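Local coordinates for protein SxtG (Microseira wollei, PDB 6U1R) that probably transfers an amidino group through a cysteine-bound intermediate as the amidinotransferase of the saxitoxin biosynthetic pathway, at residues A117-T121 / P122-V126; V220-R224 / D225-Q229; I277-P281 / E282-V286. One frame throughout, in Å; residues are numbered along the deposited sequence. Where two conformers were deposited one is given.

Contact 1: residues A117-T121 / P122-V126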
loop_
_atom_site.group_PDB
_atom_site.type_symbol
_atom_site.label_atom_id
_atom_site.label_comp_id
_atom_site.label_asym_id
_atom_site.label_seq_id
_atom_site.Cartn_x
_atom_site.Cartn_y
_atom_site.Cartn_z
ATOM N N ALA A 117 19.800 2.958 -9.193
ATOM C CA ALA A 117 19.422 4.341 -8.917
ATOM C C ALA A 117 19.178 4.573 -7.425
ATOM O O ALA A 117 18.585 3.739 -6.730
ATOM C CB ALA A 117 18.182 4.709 -9.720
ATOM N N SER A 118 19.653 5.720 -6.934
ATOM C CA SER A 118 19.358 6.164 -5.575
ATOM C C SER A 118 17.904 6.640 -5.474
ATOM O O SER A 118 17.237 6.922 -6.476
ATOM C CB SER A 118 20.299 7.300 -5.165
ATOM O OG SER A 118 20.076 8.435 -5.985
ATOM N N PHE A 119 17.401 6.696 -4.241
ATOM C CA PHE A 119 16.110 7.320 -3.982
ATOM C C PHE A 119 16.063 7.809 -2.534
ATOM O O PHE A 119 16.930 7.504 -1.719
ATOM C CB PHE A 119 14.950 6.368 -4.323
ATOM C CG PHE A 119 15.029 5.006 -3.655
ATOM C CD1 PHE A 119 14.519 4.813 -2.381
ATOM C CD2 PHE A 119 15.595 3.920 -4.317
ATOM C CE1 PHE A 119 14.553 3.559 -1.777
ATOM C CE2 PHE A 119 15.648 2.659 -3.717
ATOM C CZ PHE A 119 15.134 2.477 -2.444
ATOM N N SER A 120 15.033 8.590 -2.222
ATOM C CA SER A 120 15.001 9.267 -0.936
ATOM C C SER A 120 13.559 9.585 -0.573
ATOM O O SER A 120 12.716 9.801 -1.445
ATOM C CB SER A 120 15.820 10.564 -0.980
ATOM O OG SER A 120 15.245 11.452 -1.907
ATOM N N THR A 121 13.297 9.607 0.723
ATOM C CA THR A 121 12.054 10.075 1.300
ATOM C C THR A 121 12.347 11.368 2.055
ATOM O O THR A 121 13.515 11.783 2.174
ATOM C CB THR A 121 11.460 9.045 2.267
ATOM O OG1 THR A 121 12.239 9.027 3.475
ATOM C CG2 THR A 121 11.464 7.642 1.668
ATOM N N PRO A 122 11.331 12.011 2.620
ATOM C CA PRO A 122 11.590 13.219 3.417
ATOM C C PRO A 122 12.457 12.962 4.638
ATOM O O PRO A 122 13.014 13.914 5.196
ATOM C CB PRO A 122 10.177 13.691 3.802
ATOM C CG PRO A 122 9.313 13.199 2.646
ATOM C CD PRO A 122 9.900 11.823 2.345
ATOM N N ALA A 123 12.620 11.701 5.059
ATOM C CA ALA A 123 13.323 11.377 6.292
ATOM C C ALA A 123 14.640 10.623 6.112
ATOM O O ALA A 123 15.425 10.567 7.063
ATOM C CB ALA A 123 12.418 10.534 7.203
ATOM N N TRP A 124 14.892 10.014 4.955
ATOM C CA TRP A 124 16.078 9.176 4.788
ATOM C C TRP A 124 16.343 8.975 3.306
ATOM O O TRP A 124 15.478 9.216 2.464
ATOM C CB TRP A 124 15.940 7.815 5.497
ATOM C CG TRP A 124 14.683 7.038 5.174
ATOM C CD1 TRP A 124 13.553 6.985 5.924
ATOM C CD2 TRP A 124 14.452 6.180 4.037
ATOM N NE1 TRP A 124 12.621 6.161 5.328
ATOM C CE2 TRP A 124 13.147 5.654 4.170
ATOM C CE3 TRP A 124 15.213 5.814 2.926
ATOM C CZ2 TRP A 124 12.595 4.780 3.238
ATOM C CZ3 TRP A 124 14.669 4.962 1.998
ATOM C CH2 TRP A 124 13.364 4.440 2.163
ATOM N N GLN A 125 17.554 8.526 2.998
ATOM C CA GLN A 125 17.928 8.249 1.621
ATOM C C GLN A 125 18.829 7.020 1.584
ATOM O O GLN A 125 19.506 6.693 2.563
ATOM C CB GLN A 125 18.635 9.450 0.966
ATOM C CG GLN A 125 19.964 9.787 1.565
ATOM C CD GLN A 125 20.567 11.044 0.943
ATOM O OE1 GLN A 125 21.537 10.980 0.189
ATOM N NE2 GLN A 125 19.977 12.183 1.242
ATOM N N VAL A 126 18.822 6.333 0.442
ATOM C CA VAL A 126 19.702 5.192 0.225
ATOM C C VAL A 126 20.355 5.337 -1.146
ATOM O O VAL A 126 19.904 6.093 -1.998
ATOM C CB VAL A 126 18.953 3.836 0.329
ATOM C CG1 VAL A 126 18.383 3.642 1.731
ATOM C CG2 VAL A 126 17.860 3.747 -0.722
#

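Contact 2: residues V220-R224 / D225-Q229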
loop_
_atom_site.group_PDB
_atom_site.type_symbol
_atom_site.label_atom_id
_atom_site.label_comp_id
_atom_site.label_asym_id
_atom_site.label_seq_id
_atom_site.Cartn_x
_atom_site.Cartn_y
_atom_site.Cartn_z
ATOM N N VAL A 220 3.990 -18.952 5.018
ATOM C CA VAL A 220 3.695 -20.035 4.083
ATOM C C VAL A 220 2.216 -20.382 4.204
ATOM O O VAL A 220 1.603 -20.200 5.261
ATOM C CB VAL A 220 4.576 -21.285 4.317
ATOM C CG1 VAL A 220 5.960 -21.044 3.774
ATOM C CG2 VAL A 220 4.629 -21.648 5.802
ATOM N N ARG A 221 1.632 -20.870 3.101
ATOM C CA ARG A 221 0.176 -20.916 2.923
ATOM C C ARG A 221 -0.364 -22.343 2.881
ATOM O O ARG A 221 0.070 -23.146 2.044
ATOM C CB ARG A 221 -0.202 -20.191 1.631
ATOM C CG ARG A 221 0.074 -18.654 1.675
ATOM C CD ARG A 221 0.084 -17.990 0.306
ATOM N NE ARG A 221 1.031 -18.708 -0.533
ATOM C CZ ARG A 221 0.772 -19.219 -1.726
ATOM N NH1 ARG A 221 -0.398 -19.009 -2.341
ATOM N NH2 ARG A 221 1.712 -19.942 -2.318
ATOM N N CYS A 222 -1.364 -22.625 3.734
ATOM C CA CYS A 222 -2.057 -23.925 3.790
ATOM C C CYS A 222 -3.579 -23.737 3.733
ATOM O O CYS A 222 -4.310 -24.154 4.631
ATOM C CB CYS A 222 -1.720 -24.702 5.059
ATOM S SG CYS A 222 0.020 -25.130 5.197
ATOM N N GLY A 223 -4.058 -23.141 2.657
ATOM C CA GLY A 223 -5.487 -22.854 2.552
ATOM C C GLY A 223 -5.910 -21.829 3.579
ATOM O O GLY A 223 -5.310 -20.751 3.691
ATOM N N ARG A 224 -6.950 -22.158 4.355
ATOM C CA ARG A 224 -7.471 -21.232 5.350
ATOM C C ARG A 224 -6.499 -20.968 6.501
ATOM O O ARG A 224 -6.706 -20.005 7.250
ATOM C CB ARG A 224 -8.787 -21.755 5.936
ATOM C CG ARG A 224 -9.961 -21.698 4.981
ATOM C CD ARG A 224 -11.292 -21.836 5.699
ATOM N NE ARG A 224 -12.407 -21.811 4.749
ATOM C CZ ARG A 224 -13.045 -20.717 4.344
ATOM N NH1 ARG A 224 -12.703 -19.519 4.801
ATOM N NH2 ARG A 224 -14.051 -20.827 3.471
ATOM N N ASP A 225 -5.454 -21.776 6.650
ATOM C CA ASP A 225 -4.472 -21.616 7.715
ATOM C C ASP A 225 -3.138 -21.226 7.099
ATOM O O ASP A 225 -2.657 -21.894 6.173
ATOM C CB ASP A 225 -4.355 -22.900 8.539
ATOM C CG ASP A 225 -5.646 -23.236 9.224
ATOM O OD1 ASP A 225 -5.947 -22.584 10.242
ATOM O OD2 ASP A 225 -6.380 -24.118 8.717
ATOM N N ILE A 226 -2.562 -20.131 7.607
ATOM C CA ILE A 226 -1.291 -19.572 7.160
ATOM C C ILE A 226 -0.344 -19.539 8.361
ATOM O O ILE A 226 -0.758 -19.212 9.481
ATOM C CB ILE A 226 -1.506 -18.159 6.567
ATOM C CG1 ILE A 226 -2.345 -18.229 5.286
ATOM C CG2 ILE A 226 -0.170 -17.454 6.280
ATOM C CD1 ILE A 226 -2.912 -16.899 4.846
ATOM N N PHE A 227 0.908 -19.909 8.147
ATOM C CA PHE A 227 1.908 -19.928 9.213
ATOM C C PHE A 227 2.933 -18.831 8.969
ATOM O O PHE A 227 3.424 -18.684 7.848
ATOM C CB PHE A 227 2.577 -21.294 9.291
ATOM C CG PHE A 227 1.621 -22.382 9.644
ATOM C CD1 PHE A 227 1.366 -22.684 10.971
ATOM C CD2 PHE A 227 0.915 -23.046 8.664
ATOM C CE1 PHE A 227 0.459 -23.655 11.312
ATOM C CE2 PHE A 227 -0.008 -24.027 9.010
ATOM C CZ PHE A 227 -0.229 -24.319 10.341
ATOM N N GLY A 228 3.246 -18.064 10.016
ATOM C CA GLY A 228 4.239 -17.011 9.915
ATOM C C GLY A 228 5.161 -17.024 11.118
ATOM O O GLY A 228 4.986 -17.812 12.052
ATOM N N GLN A 229 6.152 -16.141 11.071
ATOM C CA GLN A 229 7.048 -15.919 12.198
ATOM C C GLN A 229 7.379 -14.435 12.289
ATOM O O GLN A 229 7.398 -13.729 11.283
ATOM C CB GLN A 229 8.361 -16.711 12.047
ATOM C CG GLN A 229 9.118 -16.326 10.769
ATOM C CD GLN A 229 10.491 -16.957 10.628
ATOM O OE1 GLN A 229 10.834 -17.915 11.329
ATOM N NE2 GLN A 229 11.295 -16.416 9.700
HETATM O O HOH W 1 -6.004 -25.387 6.372
#

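Contact 3: residues I277-P281 / E282-V286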
loop_
_atom_site.group_PDB
_atom_site.type_symbol
_atom_site.label_atom_id
_atom_site.label_comp_id
_atom_site.label_asym_id
_atom_site.label_seq_id
_atom_site.Cartn_x
_atom_site.Cartn_y
_atom_site.Cartn_z
ATOM N N ILE A 277 4.457 -31.633 6.154
ATOM C CA ILE A 277 5.161 -30.370 6.346
ATOM C C ILE A 277 6.607 -30.647 6.742
ATOM O O ILE A 277 6.876 -31.423 7.665
ATOM C CB ILE A 277 4.432 -29.478 7.371
ATOM C CG1 ILE A 277 5.061 -28.083 7.448
ATOM C CG2 ILE A 277 4.315 -30.159 8.748
ATOM C CD1 ILE A 277 4.116 -27.056 8.069
ATOM N N LEU A 278 7.528 -30.020 6.017
ATOM C CA LEU A 278 8.965 -30.162 6.202
ATOM C C LEU A 278 9.465 -29.142 7.221
ATOM O O LEU A 278 9.185 -27.940 7.092
ATOM C CB LEU A 278 9.643 -29.952 4.848
ATOM C CG LEU A 278 11.159 -30.039 4.682
ATOM C CD1 LEU A 278 11.633 -31.458 4.906
ATOM C CD2 LEU A 278 11.554 -29.568 3.285
ATOM N N VAL A 279 10.233 -29.608 8.217
ATOM C CA VAL A 279 10.639 -28.767 9.335
ATOM C C VAL A 279 12.150 -28.826 9.535
ATOM O O VAL A 279 12.772 -29.886 9.411
ATOM C CB VAL A 279 9.902 -29.180 10.626
ATOM C CG1 VAL A 279 10.389 -28.373 11.778
ATOM C CG2 VAL A 279 8.411 -29.012 10.429
ATOM N N ASN A 280 12.725 -27.672 9.846
ATOM C CA ASN A 280 14.155 -27.526 10.066
ATOM C C ASN A 280 14.493 -27.965 11.486
ATOM O O ASN A 280 13.979 -27.370 12.436
ATOM C CB ASN A 280 14.528 -26.053 9.842
ATOM C CG ASN A 280 16.001 -25.774 10.009
ATOM O OD1 ASN A 280 16.659 -26.294 10.919
ATOM N ND2 ASN A 280 16.532 -24.913 9.136
ATOM N N PRO A 281 15.347 -28.979 11.683
ATOM C CA PRO A 281 15.553 -29.493 13.049
ATOM C C PRO A 281 16.336 -28.556 13.956
ATOM O O PRO A 281 16.276 -28.723 15.182
ATOM C CB PRO A 281 16.314 -30.807 12.819
ATOM C CG PRO A 281 17.085 -30.581 11.597
ATOM C CD PRO A 281 16.181 -29.696 10.707
ATOM N N GLU A 282 17.079 -27.604 13.410
ATOM C CA GLU A 282 17.821 -26.651 14.224
ATOM C C GLU A 282 17.011 -25.403 14.554
ATOM O O GLU A 282 17.200 -24.815 15.627
ATOM C CB GLU A 282 19.114 -26.263 13.500
ATOM C CG GLU A 282 20.164 -27.381 13.475
ATOM C CD GLU A 282 20.746 -27.652 14.852
ATOM O OE1 GLU A 282 21.043 -26.671 15.558
ATOM O OE2 GLU A 282 20.893 -28.832 15.231
ATOM N N PHE A 283 16.120 -24.974 13.660
ATOM C CA PHE A 283 15.352 -23.755 13.891
ATOM C C PHE A 283 14.004 -23.986 14.578
ATOM O O PHE A 283 13.405 -23.014 15.062
ATOM C CB PHE A 283 15.084 -23.022 12.572
ATOM C CG PHE A 283 16.333 -22.559 11.825
ATOM C CD1 PHE A 283 17.602 -22.634 12.390
ATOM C CD2 PHE A 283 16.209 -22.038 10.547
ATOM C CE1 PHE A 283 18.720 -22.214 11.682
ATOM C CE2 PHE A 283 17.311 -21.615 9.835
ATOM C CZ PHE A 283 18.571 -21.695 10.403
ATOM N N VAL A 284 13.504 -25.222 14.627
ATOM C CA VAL A 284 12.169 -25.510 15.154
ATOM C C VAL A 284 12.279 -26.519 16.286
ATOM O O VAL A 284 12.892 -27.578 16.120
ATOM C CB VAL A 284 11.240 -26.042 14.042
ATOM C CG1 VAL A 284 9.951 -26.573 14.621
ATOM C CG2 VAL A 284 10.951 -24.946 13.025
ATOM N N ASP A 285 11.676 -26.196 17.436
ATOM C CA ASP A 285 11.383 -27.188 18.468
ATOM C C ASP A 285 10.008 -27.775 18.156
ATOM O O ASP A 285 8.988 -27.102 18.333
ATOM C CB ASP A 285 11.410 -26.554 19.859
ATOM C CG ASP A 285 11.140 -27.562 20.984
ATOM O OD1 ASP A 285 10.682 -28.684 20.698
ATOM O OD2 ASP A 285 11.385 -27.221 22.165
ATOM N N VAL A 286 9.976 -29.022 17.677
ATOM C CA VAL A 286 8.717 -29.602 17.211
ATOM C C VAL A 286 7.699 -29.695 18.329
ATOM O O VAL A 286 6.491 -29.748 18.063
ATOM C CB VAL A 286 8.941 -30.995 16.592
ATOM C CG1 VAL A 286 9.858 -30.899 15.384
ATOM C CG2 VAL A 286 9.519 -31.953 17.630
#

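Contact 1: residues A117-T121 / P122-V126
Thr121 and Trp124 meet through both branches of the threonine. Its CG2 stands over one face of the indole, 3.7 Å from the centroid of the six-membered ring of Trp124, in a CH-pi contact. OG1 hangs over the same ring system, 3.3 Å above the Trp124 plane. With chi1 at 73° the hydroxyl lies between the backbone N and the carbonyl carbon and faces the chain as it turns back: Ala123 N donates to Thr121 OG1 over 3.1 Å, and Trp124 N adds a weak bond to it. Across the turn Thr121 N gives a bond of 2.8 Å to Trp124 O. A second aromatic group carries the other end, where Val126 CG2 lies over the face of the Phe119 ring, 3.6 Å from its centroid. The Phe119 and Trp124 rings also touch, CE1 of the former being 4.0 Å from CZ3 of the latter. In the backbone between the two strands, Val126 N bonds to Phe119 O (3.1 Å), while the return bond from Phe119 N to Val126 O is weak. Further out, Trp124 NE1 is held by the carbonyl of Gln184, with Arg154 in cation-pi contact with the indole, and Phe158 meets Phe119 edge-to-face. On the other side of the sheet, Ser120 OG bonds to Ser120 OG of the second subunit. The whole is a tight antiparallel beta hairpin, its turn at Pro122 and Ala123 braced by an ST turn from Thr121, set in the dimer interface.

Contact 2: residues V220-R224 / D225-Q229
Cys222 O takes two donors at the turn joining its strand to that of Asp225. One is a water 2.7 Å away, which also donates to Asp225 OD2 over 2.7 Å and so ties the carboxylate to the turn; the other is Asp225 N, in a weak bond of 3.3 Å. This is the closing bond of a type II' beta turn, Cys222 to Asp225, at the tip of an antiparallel beta hairpin. Gly223 occupies its first corner with phi 66°, a positive value that a residue without a side chain adopts readily. The other oxygen of Asp225, OD1, forms a salt bridge with Arg251 and a hydrogen bond with His253, so the buried carboxylate is gripped at both ends and would probably be held in its ionised form.

Behind the turn the ladder continues: Cys222 N bonds to Asp225 O, and Val220 and Phe227 form a hydrogen-bonded pair, with Val220 N 2.9 Å from Phe227 O and Phe227 N 3.0 Å from Val220 O. Between these pairs Arg221 and Ile226 share the opposite face of the sheet. Ile226 CG2, anti to its own N, comes within 3.4 Å of Val220 O.

Strand 225-229 is central in a mixed sheet, antiparallel to 219-222 and parallel to 251-255, which it reaches through helix 236-245 in a beta-alpha-beta connection. Val220 packs on Met270 and Pro271, and its side chain lies about 9 Å from that of His264, a predicted active-site residue. On this face Cys222 SG meets the edge of the Phe227 ring rather than its face, 4.0 Å from CE2.

Contact 3: residues I277-P281 / E282-V286
Glu282 and Phe283 both donate their backbone N-H to the amide oxygen of Asn280. Glu282 N comes first, in the carbonyl plane and 2.8 Å from Asn280 OD1, which closes an Asx turn around Pro281. Phe283 N follows at 3.1 Å from the same oxygen, but from well above the plane, 64° out of it. The Asn280 side chain reaches forward along the chain to these donors, its CG anti to the backbone N (chi1 -179°). The phenyl group of Phe283 lies nearly flat against this amide, the two planes 17° apart; Asn280 ND2 sits 3.2 Å above one ring face, toward the rim, and bonds to the carbonyl of Thr267. The amide is thus fixed at both its oxygen and its nitrogen. Phe283 meets Trp318 edge-to-face, and its side chain is about 9 Å from that of His264, a predicted active-site residue. Val284 N makes a weak bond to Asn280 O, and the Val284 side chain crosses that of Val279 at about a right angle. The fit is tight: Val279 CG1 is only 3.4 Å from Val284 CB. Beyond, Val286 CG1 adds a looser touch on the same Val279 methyl. The turn ends strand 276-279, the middle strand between 269-273 and 297-300, where Val279 packs on Leu269 and Ile298, and Pro281 on Val300.

How the contacts relate
Reading from the N terminus, the three contacts follow in series, none enclosing or crossing another. Contact 1 closes the short hairpin of strands 119-120 and 125-126, at the dimer interface and away from the predicted active-site residues. Contact 2 closes the hairpin of strands 219-222 and 225-229, largely buried within the subunit, and contact 3 shapes the turn by which strand 276-279 enters the loop toward strand 297-300. Contacts 2 and 3 do not touch, their nearest atoms being about 5 Å apart, but strand 269-273 packs against side chains of both. Contact 1 stands apart, its centre about 39 Å from that of contact 3, on the opposite side of the chain's centre.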